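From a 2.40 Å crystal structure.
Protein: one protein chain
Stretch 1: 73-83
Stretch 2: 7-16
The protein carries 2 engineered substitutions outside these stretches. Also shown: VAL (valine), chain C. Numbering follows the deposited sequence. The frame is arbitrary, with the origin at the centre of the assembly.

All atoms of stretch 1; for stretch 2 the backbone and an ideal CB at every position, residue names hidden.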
# COMPACT_ATOMS: atom_id res chain seq x y z
N ARG A 73 7.24 -25.45 6.72
CA ARG A 73 8.49 -25.24 6.05
C ARG A 73 9.47 -24.44 6.88
O ARG A 73 10.66 -24.76 6.89
CB ARG A 73 8.26 -24.56 4.70
CG ARG A 73 7.53 -25.47 3.77
CD ARG A 73 7.29 -24.90 2.37
NE ARG A 73 6.50 -25.90 1.63
CZ ARG A 73 6.01 -25.70 0.41
NH1 ARG A 73 6.26 -24.56 -0.23
NH2 ARG A 73 5.27 -26.64 -0.18
N PHE A 74 8.97 -23.42 7.58
CA PHE A 74 9.84 -22.57 8.38
C PHE A 74 9.91 -22.91 9.88
O PHE A 74 10.67 -22.28 10.60
CB PHE A 74 9.54 -21.08 8.15
CG PHE A 74 9.70 -20.65 6.73
CD1 PHE A 74 10.95 -20.55 6.16
CD2 PHE A 74 8.60 -20.34 5.95
CE1 PHE A 74 11.10 -20.18 4.83
CE2 PHE A 74 8.74 -19.96 4.61
CZ PHE A 74 9.99 -19.88 4.07
N LYS A 75 9.11 -23.89 10.34
CA LYS A 75 9.16 -24.37 11.75
C LYS A 75 9.04 -23.24 12.76
O LYS A 75 9.73 -23.25 13.79
CB LYS A 75 10.49 -25.10 12.06
CG LYS A 75 10.98 -26.09 11.03
CD LYS A 75 10.08 -27.29 10.91
CE LYS A 75 10.29 -27.93 9.54
NZ LYS A 75 9.49 -29.17 9.42
N ILE A 76 8.18 -22.27 12.48
CA ILE A 76 8.07 -21.09 13.35
C ILE A 76 7.74 -21.43 14.80
O ILE A 76 6.84 -22.20 15.07
CB ILE A 76 7.07 -20.00 12.80
CG1 ILE A 76 5.64 -20.54 12.64
CG2 ILE A 76 7.55 -19.42 11.47
CD1 ILE A 76 4.61 -19.46 12.42
N PRO A 77 8.48 -20.83 15.75
CA PRO A 77 8.18 -20.92 17.16
C PRO A 77 7.18 -19.87 17.69
O PRO A 77 6.74 -19.98 18.85
CB PRO A 77 9.58 -20.71 17.80
CG PRO A 77 10.25 -19.77 16.83
CD PRO A 77 9.76 -20.16 15.49
N VAL A 78 6.86 -18.89 16.84
CA VAL A 78 5.90 -17.76 17.11
C VAL A 78 5.27 -17.35 15.78
O VAL A 78 5.90 -17.52 14.74
CB VAL A 78 6.59 -16.43 17.59
CG1 VAL A 78 5.57 -15.50 18.35
CG2 VAL A 78 7.77 -16.70 18.44
N PHE A 79 4.09 -16.73 15.84
CA PHE A 79 3.33 -16.26 14.68
C PHE A 79 2.97 -14.83 15.03
O PHE A 79 2.32 -14.59 16.05
CB PHE A 79 2.04 -17.08 14.60
CG PHE A 79 1.05 -16.65 13.51
CD1 PHE A 79 1.44 -15.92 12.38
CD2 PHE A 79 -0.29 -17.04 13.61
CE1 PHE A 79 0.53 -15.56 11.37
CE2 PHE A 79 -1.22 -16.71 12.62
CZ PHE A 79 -0.80 -15.94 11.48
N LEU A 80 3.46 -13.89 14.23
CA LEU A 80 3.05 -12.49 14.25
C LEU A 80 1.88 -12.37 13.26
O LEU A 80 2.05 -12.61 12.05
CB LEU A 80 4.22 -11.58 13.84
CG LEU A 80 5.43 -11.59 14.78
CD1 LEU A 80 6.59 -10.80 14.27
CD2 LEU A 80 5.04 -11.06 16.10
N SER A 81 0.68 -12.10 13.77
CA SER A 81 -0.48 -12.12 12.90
C SER A 81 -1.10 -10.74 12.82
O SER A 81 -0.59 -9.78 13.43
CB SER A 81 -1.54 -13.11 13.39
OG SER A 81 -2.03 -12.72 14.63
N TYR A 82 -2.21 -10.66 12.10
CA TYR A 82 -2.78 -9.37 11.74
C TYR A 82 -4.28 -9.28 11.94
O TYR A 82 -4.70 -8.85 13.02
CB TYR A 82 -2.39 -9.01 10.33
CG TYR A 82 -2.81 -7.63 9.91
CD1 TYR A 82 -2.20 -6.52 10.47
CD2 TYR A 82 -3.78 -7.44 8.91
CE1 TYR A 82 -2.54 -5.24 10.08
CE2 TYR A 82 -4.15 -6.15 8.52
CZ TYR A 82 -3.51 -5.06 9.12
OH TYR A 82 -3.81 -3.76 8.75
N ALA A 83 -5.07 -9.67 10.96
CA ALA A 83 -6.50 -9.45 10.92
C ALA A 83 -7.32 -10.16 11.97
O ALA A 83 -7.04 -11.23 12.30
CB ALA A 83 -7.04 -9.74 9.60
N UNK A 7 19.38 -20.76 12.20
CA UNK A 7 18.39 -19.93 11.54
C UNK A 7 17.03 -20.03 12.26
O UNK A 7 16.53 -21.15 12.56
CB UNK A 7 18.25 -20.34 10.07
N UNK A 8 16.46 -18.85 12.54
CA UNK A 8 15.12 -18.75 13.10
C UNK A 8 14.21 -17.77 12.28
O UNK A 8 14.56 -16.60 12.00
CB UNK A 8 15.22 -18.29 14.56
N UNK A 9 13.04 -18.29 11.90
CA UNK A 9 12.10 -17.53 11.12
C UNK A 9 11.10 -16.73 11.93
O UNK A 9 10.40 -17.23 12.84
CB UNK A 9 11.35 -18.48 10.19
N UNK A 10 11.08 -15.45 11.59
CA UNK A 10 10.18 -14.52 12.18
C UNK A 10 9.18 -14.23 11.07
O UNK A 10 9.54 -13.68 10.05
CB UNK A 10 10.88 -13.27 12.71
N UNK A 11 7.94 -14.68 11.25
CA UNK A 11 6.97 -14.63 10.18
C UNK A 11 5.76 -13.76 10.55
O UNK A 11 5.15 -13.91 11.60
CB UNK A 11 6.52 -16.05 9.83
N UNK A 12 5.44 -12.80 9.69
CA UNK A 12 4.23 -12.00 9.85
C UNK A 12 3.45 -12.13 8.58
O UNK A 12 4.03 -12.20 7.47
CB UNK A 12 4.54 -10.54 10.17
N UNK A 13 2.14 -12.21 8.72
CA UNK A 13 1.24 -12.20 7.55
C UNK A 13 0.17 -11.17 7.81
O UNK A 13 -0.50 -11.24 8.82
CB UNK A 13 0.62 -13.57 7.29
N UNK A 14 0.01 -10.20 6.91
CA UNK A 14 -0.97 -9.13 7.08
C UNK A 14 -1.09 -8.32 5.81
O UNK A 14 -0.56 -8.70 4.75
CB UNK A 14 -0.59 -8.22 8.25
N UNK A 15 -1.86 -7.23 5.89
CA UNK A 15 -2.28 -6.43 4.77
C UNK A 15 -1.31 -5.27 4.49
O UNK A 15 -1.57 -4.13 4.94
CB UNK A 15 -3.69 -5.89 5.02
N UNK A 16 -0.24 -5.55 3.74
CA UNK A 16 0.68 -4.53 3.24
C UNK A 16 -0.10 -3.73 2.16
O UNK A 16 0.09 -2.51 2.00
CB UNK A 16 1.96 -5.15 2.68
N VAL C . -7.11 -3.81 11.14
CA VAL C . -7.00 -4.70 12.36
C VAL C . -5.77 -5.55 12.39
O VAL C . -4.84 -5.06 12.99
CB VAL C . -8.15 -5.67 12.52
CG1 VAL C . -8.18 -6.67 11.47
CG2 VAL C . -8.00 -6.31 13.76

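Position 7 has a CB pointing sideways and nothing of stretch 1 within 5.5 Å, so almost any strand-tolerant residue would serve. Gln7 makes no contact.

Position 8 also points sideways, into space stretch 1 leaves open, though a branched apolar residue could reach Pro77. Val8 does so, its CG1 4.3 Å from Pro77 CG.

Position 9 faces stretch 1. Its ideal CB is 3.8 Å from Phe74 CB and 4.1 Å from Ile76 CG2, which leaves room for something small or beta-branched. Thr9 fills it: its CG2 packs 4.0 Å from Ile76 CG2, and its OG1 lies 3.8 Å from Phe74 CD1.

At position 10 the CB points away, but Leu80 CD1 is 5.2 Å from it, so a flexible apolar chain could reach back. Leu10 does, its CG coming 4.1 Å from Leu80 CD1.

Position 11 starts sideways, its ideal CB 3.9 Å from Ile76 CG2, with the Phe79 ring farther along. A long apolar or aromatic residue suits this ground. Phe11 sends CE2 to 3.4 Å from Phe79 CE1; the two ring planes are nearly parallel but slid apart, so they barely overlap. The backbone bonds do not depend on the side chain, provided the residue has an N-H: Leu80 N donates to Phe11 O at 3.1 Å, while one water accepts from Phe11 N and donates to Thr9 O and Val78 O, linking the loop to the strand where Phe11 N and Val78 O, 4.9 Å apart, cannot bond directly.

Position 12 is bridged to Leu80, and its ideal CB is 3.7 Å from Leu80 O. Leu80 and Tyr82 offer apolar surface for a large side chain, aliphatic or aromatic. Trp12 lays CD1 3.8 Å from Leu80 CB and turns an edge, offset, toward the face of the Tyr82 ring.

Position 13 points sideways, its ideal CB 4.5 Å from Phe79 CE1; small residues fit easily. Ser13 bonds its OG elsewhere in the structure, while its N donates a weak hydrogen bond to Leu80 O at 3.4 Å.

Position 14 is decisive: an ideal CB would sit 2.8 Å from Tyr82 CG, a clash. Glycine fits, and Gly14 lets its CA approach Tyr82 CB at 3.5 Å.

Position 15 already has its CB 3.5 Å from Tyr82 CE2, favouring a small residue. Ala15 packs there, its N over one face of the ring and the bound valine's O over the opposite face.

Position 16 points away, so many side chains would do; Ile16 makes no contact.

Stretch 2 (7-16) QVTLFWSGAI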
# COMPACT_ATOMS: atom_id res chain seq x y z
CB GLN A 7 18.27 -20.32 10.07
CG GLN A 7 17.38 -19.36 9.31
CD GLN A 7 17.35 -19.62 7.82
OE1 GLN A 7 17.63 -18.70 7.03
NE2 GLN A 7 17.01 -20.86 7.42
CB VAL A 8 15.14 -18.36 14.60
CG1 VAL A 8 13.74 -17.95 15.08
CG2 VAL A 8 15.70 -19.50 15.46
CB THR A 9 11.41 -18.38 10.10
OG1 THR A 9 12.41 -18.84 9.17
CG2 THR A 9 10.37 -17.51 9.35
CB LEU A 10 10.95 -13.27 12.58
CG LEU A 10 10.27 -12.51 13.72
CD1 LEU A 10 10.00 -13.49 14.85
CD2 LEU A 10 11.14 -11.40 14.19
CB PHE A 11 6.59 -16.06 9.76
CG PHE A 11 5.25 -16.20 9.06
CD1 PHE A 11 5.15 -16.06 7.67
CD2 PHE A 11 4.10 -16.48 9.78
CE1 PHE A 11 3.93 -16.23 7.01
CE2 PHE A 11 2.89 -16.65 9.15
CZ PHE A 11 2.81 -16.52 7.74
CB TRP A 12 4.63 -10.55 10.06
CG TRP A 12 3.49 -9.56 10.12
CD1 TRP A 12 2.76 -9.27 11.20
CD2 TRP A 12 2.96 -8.76 9.04
NE1 TRP A 12 1.81 -8.32 10.89
CE2 TRP A 12 1.90 -7.99 9.57
CE3 TRP A 12 3.25 -8.66 7.67
CZ2 TRP A 12 1.16 -7.09 8.82
CZ3 TRP A 12 2.50 -7.76 6.90
CH2 TRP A 12 1.48 -6.98 7.49
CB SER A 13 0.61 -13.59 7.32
OG SER A 13 -0.53 -13.52 6.48
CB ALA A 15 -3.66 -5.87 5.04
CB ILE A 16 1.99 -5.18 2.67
CG1 ILE A 16 2.89 -5.69 3.80
CG2 ILE A 16 2.87 -4.17 2.00
CD1 ILE A 16 3.59 -6.98 3.44
O HOH W 1 7.67 -16.27 13.41
O HOH W 2 -2.60 -12.56 10.01
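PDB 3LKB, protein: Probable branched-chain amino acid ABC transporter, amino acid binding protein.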